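Local coordinates for monosaccharide ABC transporter substrate-binding protein, CUT2 family (Bradyrhizobium sp., PDB 4YHS) that probably captures a sugar-like solute outside the inner membrane and delivers it to its ABC transporter, as CUT2-family binding proteins do, at residues Y99-E110 and I122-V133. Residues are numbered along the deposited sequence; the frame is centred on the assembly and turned at random.
Sequences YTELNKQISQIE and IGAISADGLNKV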
loop_
_atom_site.group_PDB
_atom_site.type_symbol
_atom_site.label_atom_id
_atom_site.label_comp_id
_atom_site.label_asym_id
_atom_site.label_seq_id
_atom_site.Cartn_x
_atom_site.Cartn_y
_atom_site.Cartn_z
ATOM N N TYR A 99 10.084 7.541 10.332
ATOM C CA TYR A 99 10.156 8.494 9.232
ATOM C C TYR A 99 10.877 9.798 9.600
ATOM O O TYR A 99 11.124 10.641 8.735
ATOM C CB TYR A 99 8.748 8.775 8.699
ATOM C CG TYR A 99 8.269 7.745 7.687
ATOM C CD1 TYR A 99 8.877 7.637 6.444
ATOM C CD2 TYR A 99 7.215 6.893 7.977
ATOM C CE1 TYR A 99 8.454 6.690 5.521
ATOM C CE2 TYR A 99 6.768 5.936 7.049
ATOM C CZ TYR A 99 7.404 5.848 5.825
ATOM O OH TYR A 99 7.020 4.925 4.899
ATOM N N THR A 100 11.265 9.957 10.865
ATOM C CA THR A 100 12.107 11.065 11.251
ATOM C C THR A 100 13.595 10.782 10.969
ATOM O O THR A 100 14.463 11.633 11.184
ATOM C CB THR A 100 11.966 11.386 12.766
ATOM O OG1 THR A 100 12.165 10.190 13.527
ATOM C CG2 THR A 100 10.579 11.939 13.067
ATOM N N GLU A 101 13.889 9.584 10.493
ATOM C CA GLU A 101 15.261 9.073 10.534
ATOM C C GLU A 101 15.918 8.931 9.162
ATOM O O GLU A 101 16.617 7.949 8.914
ATOM C CB GLU A 101 15.288 7.716 11.252
ATOM C CG GLU A 101 14.723 7.769 12.675
ATOM C CD GLU A 101 15.430 8.780 13.530
ATOM O OE1 GLU A 101 16.654 8.617 13.747
ATOM O OE2 GLU A 101 14.782 9.765 13.952
ATOM N N LEU A 102 15.755 9.931 8.299
ATOM C CA LEU A 102 16.389 9.895 6.989
ATOM C C LEU A 102 17.915 9.687 7.101
ATOM O O LEU A 102 18.478 8.903 6.362
ATOM C CB LEU A 102 16.092 11.173 6.213
ATOM C CG LEU A 102 16.819 11.331 4.870
ATOM C CD1 LEU A 102 16.326 10.336 3.858
ATOM C CD2 LEU A 102 16.683 12.741 4.338
ATOM N N ASN A 103 18.581 10.392 8.008
ATOM C CA ASN A 103 20.033 10.275 8.123
ATOM C C ASN A 103 20.490 8.884 8.521
ATOM O O ASN A 103 21.544 8.425 8.082
ATOM C CB ASN A 103 20.564 11.294 9.116
ATOM C CG ASN A 103 20.450 12.699 8.599
ATOM O OD1 ASN A 103 20.467 12.924 7.388
ATOM N ND2 ASN A 103 20.318 13.661 9.511
ATOM N N LYS A 104 19.686 8.188 9.316
ATOM C CA LYS A 104 20.033 6.824 9.706
ATOM C C LYS A 104 19.828 5.892 8.506
ATOM O O LYS A 104 20.613 4.983 8.277
ATOM C CB LYS A 104 19.224 6.376 10.916
ATOM C CG LYS A 104 19.300 4.900 11.214
ATOM C CD LYS A 104 20.696 4.469 11.592
ATOM C CE LYS A 104 20.983 4.747 13.068
ATOM N NZ LYS A 104 21.778 3.637 13.672
ATOM N N GLN A 105 18.817 6.155 7.692
ATOM C CA GLN A 105 18.607 5.316 6.526
ATOM C C GLN A 105 19.767 5.499 5.544
ATOM O O GLN A 105 20.268 4.534 4.984
ATOM C CB GLN A 105 17.275 5.618 5.861
ATOM C CG GLN A 105 17.063 4.776 4.620
ATOM C CD GLN A 105 15.664 4.833 4.113
ATOM O OE1 GLN A 105 15.104 5.909 3.963
ATOM N NE2 GLN A 105 15.076 3.657 3.837
ATOM N N ILE A 106 20.239 6.731 5.380
ATOM C CA ILE A 106 21.380 6.977 4.531
ATOM C C ILE A 106 22.597 6.189 5.026
ATOM O O ILE A 106 23.235 5.498 4.232
ATOM C CB ILE A 106 21.668 8.483 4.428
ATOM C CG1 ILE A 106 20.532 9.156 3.639
ATOM C CG2 ILE A 106 23.013 8.735 3.750
ATOM C CD1 ILE A 106 20.623 10.676 3.610
ATOM N N SER A 107 22.901 6.271 6.323
ATOM C CA SER A 107 24.066 5.581 6.869
ATOM C C SER A 107 23.905 4.054 6.780
ATOM O O SER A 107 24.870 3.348 6.484
ATOM C CB SER A 107 24.330 6.009 8.325
ATOM O OG SER A 107 23.179 5.882 9.140
ATOM N N GLN A 108 22.696 3.550 7.016
ATOM C CA GLN A 108 22.449 2.103 6.955
ATOM C C GLN A 108 22.648 1.555 5.533
ATOM O O GLN A 108 23.234 0.478 5.346
ATOM C CB GLN A 108 21.038 1.770 7.455
ATOM C CG GLN A 108 20.868 1.867 8.945
ATOM C CD GLN A 108 19.453 1.545 9.383
ATOM O OE1 GLN A 108 18.480 2.009 8.785
ATOM N NE2 GLN A 108 19.332 0.757 10.448
ATOM N N ILE A 109 22.165 2.293 4.537
ATOM C CA ILE A 109 22.421 1.964 3.128
ATOM C C ILE A 109 23.917 2.074 2.777
ATOM O O ILE A 109 24.488 1.167 2.162
ATOM C CB ILE A 109 21.585 2.889 2.174
ATOM C CG1 ILE A 109 20.096 2.549 2.289
ATOM C CG2 ILE A 109 22.067 2.784 0.734
ATOM C CD1 ILE A 109 19.125 3.651 1.759
ATOM N N GLU A 110 24.557 3.176 3.148
ATOM C CA GLU A 110 25.990 3.317 2.892
ATOM C C GLU A 110 26.738 2.123 3.493
ATOM O O GLU A 110 27.620 1.537 2.860
ATOM C CB GLU A 110 26.538 4.607 3.479
ATOM C CG GLU A 110 26.182 5.853 2.710
ATOM C CD GLU A 110 26.657 7.114 3.381
ATOM O OE1 GLU A 110 26.712 7.169 4.636
ATOM O OE2 GLU A 110 26.988 8.051 2.636
ATOM N N ILE A 122 14.926 -0.452 -1.460
ATOM C CA ILE A 122 14.705 0.668 -0.538
ATOM C C ILE A 122 13.235 1.063 -0.417
ATOM O O ILE A 122 12.584 1.355 -1.414
ATOM C CB ILE A 122 15.462 1.931 -0.996
ATOM C CG1 ILE A 122 16.953 1.686 -1.127
ATOM C CG2 ILE A 122 15.262 3.092 -0.012
ATOM C CD1 ILE A 122 17.707 2.893 -1.663
ATOM N N GLY A 123 12.747 1.110 0.823
ATOM C CA GLY A 123 11.508 1.782 1.157
ATOM C C GLY A 123 11.885 3.142 1.713
ATOM O O GLY A 123 12.250 3.266 2.883
ATOM N N ALA A 124 11.814 4.165 0.859
ATOM C CA ALA A 124 12.457 5.442 1.139
ATOM C C ALA A 124 11.703 6.307 2.133
ATOM O O ALA A 124 10.489 6.478 2.028
ATOM C CB ALA A 124 12.652 6.201 -0.141
ATOM N N ILE A 125 12.446 6.898 3.071
ATOM C CA ILE A 125 11.836 7.796 4.026
ATOM C C ILE A 125 11.368 9.086 3.322
ATOM O O ILE A 125 10.368 9.669 3.706
ATOM C CB ILE A 125 12.821 8.099 5.192
ATOM C CG1 ILE A 125 12.784 6.928 6.187
ATOM C CG2 ILE A 125 12.479 9.416 5.893
ATOM C CD1 ILE A 125 13.891 6.953 7.259
ATOM N N SER A 126 12.082 9.546 2.294
ATOM C CA SER A 126 11.540 10.640 1.493
ATOM C C SER A 126 11.840 10.433 0.006
ATOM O O SER A 126 12.719 9.666 -0.366
ATOM C CB SER A 126 12.066 12.003 1.982
ATOM O OG SER A 126 13.331 12.348 1.445
ATOM N N ALA A 127 11.076 11.109 -0.836
ATOM C CA ALA A 127 11.201 10.948 -2.282
ATOM C C ALA A 127 12.557 11.361 -2.850
ATOM O O ALA A 127 13.041 10.705 -3.778
ATOM C CB ALA A 127 10.093 11.737 -2.988
ATOM N N ASP A 128 13.148 12.438 -2.312
ATOM C CA ASP A 128 14.389 13.028 -2.808
ATOM C C ASP A 128 15.602 12.811 -1.899
ATOM O O ASP A 128 16.722 13.039 -2.318
ATOM C CB ASP A 128 14.243 14.541 -2.962
ATOM C CG ASP A 128 13.035 14.936 -3.781
ATOM O OD1 ASP A 128 12.522 14.098 -4.566
ATOM O OD2 ASP A 128 12.609 16.104 -3.632
ATOM N N GLY A 129 15.371 12.435 -0.642
ATOM C CA GLY A 129 16.413 12.527 0.372
ATOM C C GLY A 129 17.551 11.528 0.210
ATOM O O GLY A 129 18.640 11.714 0.747
ATOM N N LEU A 130 17.271 10.442 -0.509
ATOM C CA LEU A 130 18.259 9.388 -0.756
ATOM C C LEU A 130 18.893 9.499 -2.142
ATOM O O LEU A 130 19.719 8.667 -2.518
ATOM C CB LEU A 130 17.614 8.014 -0.636
ATOM C CG LEU A 130 16.842 7.724 0.643
ATOM C CD1 LEU A 130 16.255 6.331 0.521
ATOM C CD2 LEU A 130 17.759 7.859 1.853
ATOM N N ASN A 131 18.514 10.522 -2.897
ATOM C CA ASN A 131 18.985 10.652 -4.278
ATOM C C ASN A 131 20.514 10.735 -4.396
ATOM O O ASN A 131 21.108 10.174 -5.311
ATOM C CB ASN A 131 18.336 11.875 -4.926
ATOM C CG ASN A 131 16.886 11.637 -5.299
ATOM O OD1 ASN A 131 16.312 10.575 -4.994
ATOM N ND2 ASN A 131 16.267 12.635 -5.941
ATOM N N LYS A 132 21.161 11.431 -3.481
ATOM C CA LYS A 132 22.613 11.523 -3.533
ATOM C C LYS A 132 23.255 10.142 -3.309
ATOM O O LYS A 132 24.124 9.716 -4.084
ATOM C CB LYS A 132 23.107 12.525 -2.504
ATOM C CG LYS A 132 24.602 12.675 -2.434
ATOM C CD LYS A 132 24.961 13.791 -1.465
ATOM C CE LYS A 132 26.457 14.043 -1.412
ATOM N NZ LYS A 132 27.244 12.777 -1.433
ATOM N N VAL A 133 22.832 9.427 -2.274
ATOM C CA VAL A 133 23.448 8.131 -1.999
ATOM C C VAL A 133 23.058 7.090 -3.063
ATOM O O VAL A 133 23.877 6.239 -3.440
ATOM C CB VAL A 133 23.098 7.598 -0.581
ATOM C CG1 VAL A 133 21.581 7.334 -0.408
ATOM C CG2 VAL A 133 23.916 6.331 -0.276
#
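The carboxamide of Gln-105 lies between two aliphatic side chains: Leu-130 puts CD1 under one face, 3.9 Å from Gln-105 CD, and Ile-125 leans over the other, with its CG1 3.4 Å from Gln-105 OE1. The ring of Tyr-99 has Ala-124 O at its edge, near its plane, while Ile-125 CG1 approaches the ring's CD1. This is a beta-alpha-beta crossover in the Rossmann-like lobe of a periplasmic binding protein: helix 102-115 links the parallel strands 90-95 and 119-122 and packs on the loop that follows the latter.

Both ends of the Gln-105 amide grip that loop. OE1 accepts Ile-125 N (3.0 Å) in the carbonyl plane, on a lone pair. NE2 gives an almost straight bond to Gly-123 O (3.0 Å, 170° at the hydrogen), reaching it from above the Gly-123 carbonyl plane, and also bonds Ser-64. The extended chain, with CG anti to the backbone N (chi1 178°), carries the amide this far. With an alanine here, Ile-125 N and Gly-123 O would probably lose these mates and a gap open between Ile-125 and Leu-130.

Asn-149 bonds both Tyr-99 OH and Ala-124 O, and the ring of His-67 meets that of Tyr-99 at about 80°, close to a bound bis-tris that may mark the ligand pocket. Farther along the helix, the Ile-109 and Ile-122 side chains cross at about a right angle, CD1 to CD1 3.8 Å, and Glu-110 CG rests on Val-133 CG2. Leu-130 runs past Ile-106 and Leu-102 in the opposite direction; its CD2 touches Ile-106 CG1 and comes tighter than usual to Leu-102 CD1, at 3.5 Å.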